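Local atomic coordinates of FAD-dependent pyridine nucleotide-disulphide oxidoreductase (Desulfovibrio vulgaris, PDB entry 3IWA), a protein that probably uses bound FAD to oxidise NADH or NADPH and pass the electrons on to a second substrate. Residues L301-K305 with R361-D365; T396-G401 with L423-V429. All blocks are in the same frame, centred on the assembly; numbering follows the deposited sequence.

Contact 1. Residues L301-K305 with R361-D365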
loop_
_atom_site.group_PDB
_atom_site.type_symbol
_atom_site.label_atom_id
_atom_site.label_comp_id
_atom_site.label_asym_id
_atom_site.label_seq_id
_atom_site.Cartn_x
_atom_site.Cartn_y
_atom_site.Cartn_z
ATOM N N LEU A 301 -16.025 3.534 7.260
ATOM C CA LEU A 301 -16.075 3.793 5.802
ATOM C C LEU A 301 -16.381 2.573 4.891
ATOM O O LEU A 301 -16.507 2.729 3.682
ATOM C CB LEU A 301 -14.828 4.538 5.326
ATOM C CG LEU A 301 -14.605 5.873 6.054
ATOM C CD1 LEU A 301 -13.213 6.371 5.751
ATOM C CD2 LEU A 301 -15.627 6.924 5.675
ATOM N N VAL A 302 -16.473 1.373 5.449
ATOM C CA VAL A 302 -16.824 0.202 4.646
ATOM C C VAL A 302 -18.319 0.010 4.770
ATOM O O VAL A 302 -19.009 -0.104 3.755
ATOM C CB VAL A 302 -16.144 -1.087 5.087
ATOM C CG1 VAL A 302 -16.801 -2.311 4.358
ATOM C CG2 VAL A 302 -14.639 -1.044 4.830
ATOM N N THR A 303 -18.824 0.001 6.002
ATOM C CA THR A 303 -20.243 -0.257 6.228
ATOM C C THR A 303 -21.144 0.929 5.989
ATOM O O THR A 303 -22.333 0.754 5.812
ATOM C CB THR A 303 -20.534 -0.703 7.659
ATOM O OG1 THR A 303 -20.234 0.364 8.561
ATOM C CG2 THR A 303 -19.737 -1.920 8.017
ATOM N N GLY A 304 -20.590 2.140 6.026
ATOM C CA GLY A 304 -21.382 3.365 5.896
ATOM C C GLY A 304 -22.173 3.671 7.161
ATOM O O GLY A 304 -23.044 4.535 7.174
ATOM N N LYS A 305 -21.869 2.950 8.223
ATOM C CA LYS A 305 -22.543 3.128 9.480
ATOM C C LYS A 305 -21.543 3.649 10.496
ATOM O O LYS A 305 -20.327 3.580 10.295
ATOM C CB LYS A 305 -23.153 1.805 9.972
ATOM C CG LYS A 305 -24.314 1.322 9.090
ATOM C CD LYS A 305 -25.312 0.427 9.865
ATOM C CE LYS A 305 -24.644 -0.863 10.366
ATOM N NZ LYS A 305 -25.579 -1.754 11.111
ATOM N N ARG A 361 -21.949 -10.991 10.058
ATOM C CA ARG A 361 -22.721 -10.447 11.209
ATOM C C ARG A 361 -23.478 -9.162 10.808
ATOM O O ARG A 361 -24.575 -8.929 11.275
ATOM C CB ARG A 361 -21.857 -10.256 12.485
ATOM N N GLU A 362 -22.913 -8.367 9.901
ATOM C CA GLU A 362 -23.579 -7.158 9.383
ATOM C C GLU A 362 -24.640 -7.493 8.356
ATOM O O GLU A 362 -25.299 -6.583 7.840
ATOM C CB GLU A 362 -22.579 -6.232 8.693
ATOM C CG GLU A 362 -21.516 -5.621 9.606
ATOM C CD GLU A 362 -22.047 -4.511 10.515
ATOM O OE1 GLU A 362 -23.226 -4.097 10.361
ATOM O OE2 GLU A 362 -21.255 -4.044 11.365
ATOM N N GLY A 363 -24.759 -8.780 8.027
ATOM C CA GLY A 363 -25.718 -9.255 7.046
ATOM C C GLY A 363 -25.343 -9.092 5.578
ATOM O O GLY A 363 -26.227 -9.018 4.729
ATOM N N TYR A 364 -24.048 -9.004 5.264
ATOM C CA TYR A 364 -23.616 -9.086 3.864
ATOM C C TYR A 364 -23.588 -10.547 3.500
ATOM O O TYR A 364 -23.171 -11.383 4.311
ATOM C CB TYR A 364 -22.187 -8.503 3.613
ATOM C CG TYR A 364 -22.105 -7.013 3.737
ATOM C CD1 TYR A 364 -22.466 -6.181 2.688
ATOM C CD2 TYR A 364 -21.692 -6.433 4.933
ATOM C CE1 TYR A 364 -22.416 -4.802 2.827
ATOM C CE2 TYR A 364 -21.645 -5.079 5.081
ATOM C CZ TYR A 364 -22.003 -4.269 4.038
ATOM O OH TYR A 364 -21.934 -2.923 4.255
ATOM N N ASP A 365 -23.995 -10.842 2.281
ATOM C CA ASP A 365 -23.756 -12.137 1.683
ATOM C C ASP A 365 -22.277 -12.222 1.255
ATOM O O ASP A 365 -21.945 -12.120 0.094
ATOM C CB ASP A 365 -24.721 -12.299 0.492
ATOM C CG ASP A 365 -24.576 -13.648 -0.247
ATOM O OD1 ASP A 365 -23.857 -14.555 0.230
ATOM O OD2 ASP A 365 -25.199 -13.760 -1.329
#
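Thr303 and Glu362 mark the nearest backbone approach, with their CA atoms 8.3 Å apart, too far for backbone pairing; side chains of 361-365 bridge the gap, to a lysine and to the backbone at Thr303. Thr303 OG1 accepts a bond from Lys305 N at 3.1 Å, an ST turn spanning Gly304. Across from it, Gly363 ends helix 356-361 in a Schellman motif, its positive phi of 80° paired with two bonds back into the last helical turn. Glu362 and Tyr364, on either side of Gly363 in sequence, both direct CB at the other loop.

Glu362 kinks at chi2 (-74°) and Lys305 at chi3 (-63°), and the two side chains run past each other in opposite directions. Lys305 NZ lies 3.4 Å from Glu362 OE1, a salt bridge whose hydrogen bond is weak at that length. The other carboxylate oxygen, Glu362 OE2, comes no closer than 4.2 Å to Thr303 CG2. Beside this pair, Tyr364 brings its phenol end against the turn, with OH 3.7 Å from Thr303 CA.

Only 174 Å² is buried, as befits a surface contact. The loop holding Thr303 joins strand 296-299 to strand 306-307; the one holding Tyr364 leads from helix 356-361 into strand 366-372, an outermost strand, within this chain, of the antiparallel sheet in the dimerisation domain.

Contact 2. Residues T396-G401 with L423-V429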
loop_
_atom_site.group_PDB
_atom_site.type_symbol
_atom_site.label_atom_id
_atom_site.label_comp_id
_atom_site.label_asym_id
_atom_site.label_seq_id
_atom_site.Cartn_x
_atom_site.Cartn_y
_atom_site.Cartn_z
ATOM N N THR A 396 -22.674 -7.077 -5.011
ATOM C CA THR A 396 -22.088 -5.814 -5.492
ATOM C C THR A 396 -20.682 -6.028 -6.044
ATOM O O THR A 396 -20.159 -5.189 -6.749
ATOM C CB THR A 396 -21.971 -4.831 -4.343
ATOM O OG1 THR A 396 -21.168 -5.428 -3.306
ATOM C CG2 THR A 396 -23.377 -4.480 -3.800
ATOM N N ARG A 397 -20.087 -7.156 -5.679
ATOM C CA ARG A 397 -18.683 -7.430 -5.891
ATOM C C ARG A 397 -17.770 -6.461 -5.102
ATOM O O ARG A 397 -16.622 -6.305 -5.444
ATOM C CB ARG A 397 -18.338 -7.418 -7.388
ATOM C CG ARG A 397 -19.144 -8.386 -8.229
ATOM C CD ARG A 397 -18.835 -8.232 -9.756
ATOM N NE ARG A 397 -17.545 -8.814 -10.146
ATOM C CZ ARG A 397 -17.329 -10.108 -10.408
ATOM N NH1 ARG A 397 -18.306 -11.023 -10.315
ATOM N NH2 ARG A 397 -16.121 -10.518 -10.759
ATOM N N ARG A 398 -18.272 -5.826 -4.049
ATOM C CA ARG A 398 -17.445 -4.874 -3.271
ATOM C C ARG A 398 -16.495 -5.658 -2.404
ATOM O O ARG A 398 -16.842 -6.730 -1.903
ATOM C CB ARG A 398 -18.269 -4.011 -2.364
ATOM C CG ARG A 398 -18.773 -2.770 -2.972
ATOM C CD ARG A 398 -19.483 -1.923 -1.899
ATOM N NE ARG A 398 -18.576 -1.512 -0.830
ATOM C CZ ARG A 398 -18.922 -1.337 0.448
ATOM N NH1 ARG A 398 -20.164 -1.557 0.858
ATOM N NH2 ARG A 398 -18.003 -0.958 1.328
ATOM N N VAL A 399 -15.284 -5.142 -2.269
ATOM C CA VAL A 399 -14.320 -5.701 -1.336
ATOM C C VAL A 399 -14.634 -5.060 0.007
ATOM O O VAL A 399 -14.757 -3.880 0.082
ATOM C CB VAL A 399 -12.877 -5.441 -1.801
ATOM C CG1 VAL A 399 -11.914 -5.951 -0.798
ATOM C CG2 VAL A 399 -12.609 -6.127 -3.170
ATOM N N LEU A 400 -14.820 -5.864 1.052
ATOM C CA LEU A 400 -15.210 -5.351 2.362
ATOM C C LEU A 400 -14.046 -5.353 3.352
ATOM O O LEU A 400 -14.140 -4.772 4.437
ATOM C CB LEU A 400 -16.383 -6.172 2.938
ATOM C CG LEU A 400 -17.661 -6.289 2.094
ATOM C CD1 LEU A 400 -18.719 -7.294 2.623
ATOM C CD2 LEU A 400 -18.281 -4.922 1.867
ATOM N N GLY A 401 -12.985 -6.057 2.997
ATOM C CA GLY A 401 -11.886 -6.269 3.891
ATOM C C GLY A 401 -10.825 -7.185 3.335
ATOM O O GLY A 401 -11.025 -7.877 2.323
ATOM N N LEU A 423 -10.051 0.915 0.475
ATOM C CA LEU A 423 -11.382 0.445 0.973
ATOM C C LEU A 423 -12.439 1.532 1.037
ATOM O O LEU A 423 -13.565 1.302 0.635
ATOM C CB LEU A 423 -11.306 -0.255 2.327
ATOM C CG LEU A 423 -10.552 -1.589 2.307
ATOM C CD1 LEU A 423 -10.425 -2.172 3.733
ATOM C CD2 LEU A 423 -11.207 -2.575 1.370
ATOM N N ALA A 424 -12.066 2.721 1.498
ATOM C CA ALA A 424 -13.011 3.846 1.603
ATOM C C ALA A 424 -13.595 4.269 0.260
ATOM O O ALA A 424 -14.675 4.796 0.227
ATOM C CB ALA A 424 -12.344 5.068 2.287
ATOM N N SER A 425 -12.887 4.032 -0.841
ATOM C CA SER A 425 -13.413 4.357 -2.183
ATOM C C SER A 425 -14.337 3.274 -2.764
ATOM O O SER A 425 -14.781 3.390 -3.896
ATOM C CB SER A 425 -12.259 4.625 -3.148
ATOM O OG SER A 425 -11.600 5.828 -2.767
ATOM N N LYS A 426 -14.610 2.228 -1.986
ATOM C CA LYS A 426 -15.532 1.166 -2.380
ATOM C C LYS A 426 -15.071 0.433 -3.636
ATOM O O LYS A 426 -15.790 0.350 -4.626
ATOM C CB LYS A 426 -16.943 1.727 -2.591
ATOM C CG LYS A 426 -17.712 1.930 -1.320
ATOM C CD LYS A 426 -18.250 3.342 -1.219
ATOM C CE LYS A 426 -19.628 3.381 -0.570
ATOM N NZ LYS A 426 -19.609 4.009 0.809
ATOM N N PRO A 427 -13.881 -0.136 -3.589
ATOM C CA PRO A 427 -13.412 -0.904 -4.711
ATOM C C PRO A 427 -14.201 -2.206 -4.885
ATOM O O PRO A 427 -14.803 -2.717 -3.918
ATOM C CB PRO A 427 -11.998 -1.226 -4.305
ATOM C CG PRO A 427 -12.099 -1.394 -2.839
ATOM C CD PRO A 427 -13.060 -0.357 -2.394
ATOM N N THR A 428 -14.191 -2.728 -6.113
ATOM C CA THR A 428 -14.820 -3.990 -6.435
ATOM C C THR A 428 -13.664 -4.942 -6.719
ATOM O O THR A 428 -12.521 -4.530 -6.688
ATOM C CB THR A 428 -15.745 -3.885 -7.697
ATOM O OG1 THR A 428 -14.955 -3.517 -8.846
ATOM C CG2 THR A 428 -16.900 -2.871 -7.502
ATOM N N VAL A 429 -13.979 -6.203 -7.004
ATOM C CA VAL A 429 -12.995 -7.248 -7.258
ATOM C C VAL A 429 -12.098 -6.901 -8.453
ATOM O O VAL A 429 -10.890 -7.179 -8.459
ATOM C CB VAL A 429 -13.713 -8.575 -7.509
ATOM C CG1 VAL A 429 -12.800 -9.594 -8.179
ATOM C CG2 VAL A 429 -14.281 -9.102 -6.171
#
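Val399 holds CG1 anti to its backbone N (chi1 177°), which carries that methyl to 4.1 Å from Leu423 CD2 and places Val399 CG2 3.9 Å from Thr428 O. Arg398, extended as far as CD, then bends at chi3 and lays its guanidinium beside Lys426: Lys426 CG sits over one face, 3.6 Å from Arg398 NE. Leu400 CD2 covers the opposite face, so the flat group is held between two aliphatic chains. Arg398 NE is buried here without a polar partner, whereas Arg398 NH2 probably bonds to Val302 O.

The backbones form one isolated bridge, antiparallel by its bonding pattern, with Arg398 and Thr428 as the non-hydrogen-bonded pair. On one flank Val399 N reaches Pro427 O at 3.0 Å and nearly straight (171°); on the other, the bond from Val429 N to Arg397 O is weak because bent (131°) at 3.1 Å. In the dimerisation domain this fixes the connection between helices 409-423 and 429-433 to the chain leading into strand 399-406, whose Leu400 and Gly401 face Val391 in a classic beta bulge.

Thr428 occupies the N-cap of helix 429-433, and Thr428 CA makes a CA-H...O contact with Arg397 O at 3.1 Å. The Arg397 guanidinium continues to Asp458 of helix 449-461, with which it forms a salt bridge, while Val429 packs on Ala457 and Leu461 of that helix.

Contact 1 lies at the surface and relies on a long salt bridge and a tyrosine hydroxyl resting on a turn; contact 2 is partly buried, covers more than twice the area, and combines backbone bonds with apolar packing. Their centres are 11 Å apart. Leu400 joins them: Leu400 CD1 packs 3.6 Å from Tyr364 CG, while Val302 CG1 meets the carbonyl oxygen of Leu400. Leu301 also touches Ala424. Contact 1 brings a loop of the oxidoreductase part against one of the dimerisation domain, whereas contact 2 lies within the latter, where Ser425 packs on Ser425 of the second subunit.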